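Local structure of SsfS6 (Streptomyces sp. SF2575, 4FZR) at residues K94-H99 against V328-W333. The protein is a two-domain GT-B-fold protein related to the erythromycin biosynthesis protein CIII family. Sequence-based numbering, arbitrary orientation.
Sequences KPLLEH and VIAEVW
The indole of Trp333 meets Leu96 obliquely, the methyl CD2 standing 3.9 Å from ring atom CH2, while one face of the same ring is covered from within its own turn: Ala330 CA lies 3.7 Å from the ring plane, near the middle of the rings. This is how the two halves of a GT-B fold can meet across their cleft, a helix of one domain resting against a loop of the other. Here helix 93-122 of the N-terminal domain faces the loop between strand 323-325 and helix 333-341 of the C-terminal domain.

One methyl does the touching. Leu96 holds CG anti to its own nitrogen (chi1 -180°), which carries the branch outward from the helix and brings CD2 to the far six-membered end of the indole. The two side chains run roughly perpendicular to one another, and CD2 is the one leucine atom within 4.2 Å of the ring. The contact is purely apolar, and a backbone bond from Trp333 N to Ala330 O, 3.1 Å long, closes the turn that tucks Ala330 under the face of the indole, its methyl still turned to the helix.

Next to this patch, Glu331 reaches back to the other half, with a salt bridge to Arg153 and a hydrogen bond to Tyr104 of helix 93-122. The closest approach between the two segments is Leu96 CD2 to Ala330 CB, 3.8 Å.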
loop_
_atom_site.group_PDB
_atom_site.type_symbol
_atom_site.label_atom_id
_atom_site.label_comp_id
_atom_site.label_asym_id
_atom_site.label_seq_id
_atom_site.Cartn_x
_atom_site.Cartn_y
_atom_site.Cartn_z
ATOM N N LYS A 94 -18.433 -33.284 2.625
ATOM C CA LYS A 94 -17.323 -33.718 1.778
ATOM C C LYS A 94 -17.565 -33.449 0.292
ATOM O O LYS A 94 -16.750 -32.795 -0.360
ATOM C CB LYS A 94 -17.009 -35.197 2.002
ATOM C CG LYS A 94 -15.666 -35.617 1.432
ATOM C CD LYS A 94 -15.816 -36.656 0.331
ATOM C CE LYS A 94 -14.462 -37.159 -0.152
ATOM N NZ LYS A 94 -13.647 -37.757 0.946
ATOM N N PRO A 95 -18.684 -33.948 -0.254
ATOM C CA PRO A 95 -18.931 -33.669 -1.672
ATOM C C PRO A 95 -19.186 -32.184 -1.919
ATOM O O PRO A 95 -19.085 -31.722 -3.056
ATOM C CB PRO A 95 -20.185 -34.490 -1.975
ATOM C CG PRO A 95 -20.892 -34.576 -0.672
ATOM C CD PRO A 95 -19.815 -34.654 0.374
ATOM N N LEU A 96 -19.513 -31.451 -0.857
ATOM C CA LEU A 96 -19.687 -30.005 -0.937
ATOM C C LEU A 96 -18.332 -29.329 -1.106
ATOM O O LEU A 96 -18.205 -28.336 -1.820
ATOM C CB LEU A 96 -20.371 -29.481 0.327
ATOM C CG LEU A 96 -20.629 -27.976 0.399
ATOM C CD1 LEU A 96 -21.407 -27.517 -0.812
ATOM C CD2 LEU A 96 -21.389 -27.638 1.670
ATOM N N LEU A 97 -17.324 -29.875 -0.433
ATOM C CA LEU A 97 -15.958 -29.384 -0.560
ATOM C C LEU A 97 -15.445 -29.557 -1.986
ATOM O O LEU A 97 -14.779 -28.674 -2.523
ATOM C CB LEU A 97 -15.033 -30.119 0.414
ATOM C CG LEU A 97 -14.633 -29.360 1.681
ATOM C CD1 LEU A 97 -15.843 -28.712 2.337
ATOM C CD2 LEU A 97 -13.925 -30.297 2.654
ATOM N N GLU A 98 -15.750 -30.700 -2.590
ATOM C CA GLU A 98 -15.328 -30.973 -3.957
ATOM C C GLU A 98 -16.086 -30.074 -4.928
ATOM O O GLU A 98 -15.533 -29.607 -5.922
ATOM C CB GLU A 98 -15.551 -32.448 -4.298
ATOM C CG GLU A 98 -14.669 -33.397 -3.491
ATOM C CD GLU A 98 -15.114 -34.850 -3.571
ATOM O OE1 GLU A 98 -16.327 -35.102 -3.734
ATOM O OE2 GLU A 98 -14.244 -35.742 -3.467
ATOM N N HIS A 99 -17.359 -29.836 -4.629
ATOM C CA HIS A 99 -18.181 -28.935 -5.423
ATOM C C HIS A 99 -17.529 -27.554 -5.488
ATOM O O HIS A 99 -17.347 -26.986 -6.566
ATOM C CB HIS A 99 -19.577 -28.837 -4.807
ATOM C CG HIS A 99 -20.494 -27.901 -5.527
ATOM N ND1 HIS A 99 -20.952 -26.727 -4.963
ATOM C CD2 HIS A 99 -21.051 -27.964 -6.759
ATOM C CE1 HIS A 99 -21.743 -26.109 -5.817
ATOM N NE2 HIS A 99 -21.821 -26.837 -6.918
ATOM N N VAL A 328 -21.058 -18.881 7.517
ATOM C CA VAL A 328 -22.023 -19.018 6.433
ATOM C C VAL A 328 -21.423 -19.862 5.316
ATOM O O VAL A 328 -21.859 -20.985 5.063
ATOM C CB VAL A 328 -22.404 -17.646 5.850
ATOM C CG1 VAL A 328 -23.747 -17.729 5.149
ATOM C CG2 VAL A 328 -22.422 -16.589 6.943
ATOM N N ILE A 329 -20.413 -19.304 4.654
ATOM C CA ILE A 329 -19.715 -19.985 3.570
ATOM C C ILE A 329 -19.099 -21.282 4.101
ATOM O O ILE A 329 -18.676 -21.347 5.254
ATOM C CB ILE A 329 -18.641 -19.059 2.948
ATOM C CG1 ILE A 329 -19.318 -17.880 2.243
ATOM C CG2 ILE A 329 -17.760 -19.816 1.974
ATOM C CD1 ILE A 329 -19.105 -16.543 2.928
ATOM N N ALA A 330 -19.062 -22.318 3.268
ATOM C CA ALA A 330 -18.679 -23.654 3.731
ATOM C C ALA A 330 -17.170 -23.824 3.940
ATOM O O ALA A 330 -16.743 -24.552 4.837
ATOM C CB ALA A 330 -19.211 -24.722 2.774
ATOM N N GLU A 331 -16.371 -23.155 3.115
ATOM C CA GLU A 331 -14.915 -23.268 3.198
ATOM C C GLU A 331 -14.341 -22.593 4.447
ATOM O O GLU A 331 -13.139 -22.682 4.710
ATOM C CB GLU A 331 -14.258 -22.685 1.943
ATOM C CG GLU A 331 -14.484 -21.198 1.746
ATOM C CD GLU A 331 -13.816 -20.677 0.491
ATOM O OE1 GLU A 331 -14.540 -20.221 -0.419
ATOM O OE2 GLU A 331 -12.570 -20.724 0.415
ATOM N N VAL A 332 -15.199 -21.920 5.208
ATOM C CA VAL A 332 -14.779 -21.257 6.440
ATOM C C VAL A 332 -15.151 -22.084 7.665
ATOM O O VAL A 332 -14.787 -21.740 8.787
ATOM C CB VAL A 332 -15.404 -19.843 6.578
ATOM C CG1 VAL A 332 -15.466 -19.152 5.224
ATOM C CG2 VAL A 332 -16.795 -19.904 7.205
ATOM N N TRP A 333 -15.882 -23.173 7.441
ATOM C CA TRP A 333 -16.303 -24.058 8.523
ATOM C C TRP A 333 -15.117 -24.546 9.355
ATOM O O TRP A 333 -15.169 -24.539 10.586
ATOM C CB TRP A 333 -17.055 -25.270 7.961
ATOM C CG TRP A 333 -18.471 -24.984 7.552
ATOM C CD1 TRP A 333 -19.178 -23.842 7.791
ATOM C CD2 TRP A 333 -19.351 -25.857 6.832
ATOM N NE1 TRP A 333 -20.442 -23.950 7.266
ATOM C CE2 TRP A 333 -20.575 -25.177 6.673
ATOM C CE3 TRP A 333 -19.224 -27.149 6.308
ATOM C CZ2 TRP A 333 -21.664 -25.743 6.010
ATOM C CZ3 TRP A 333 -20.309 -27.710 5.651
ATOM C CH2 TRP A 333 -21.512 -27.006 5.508
#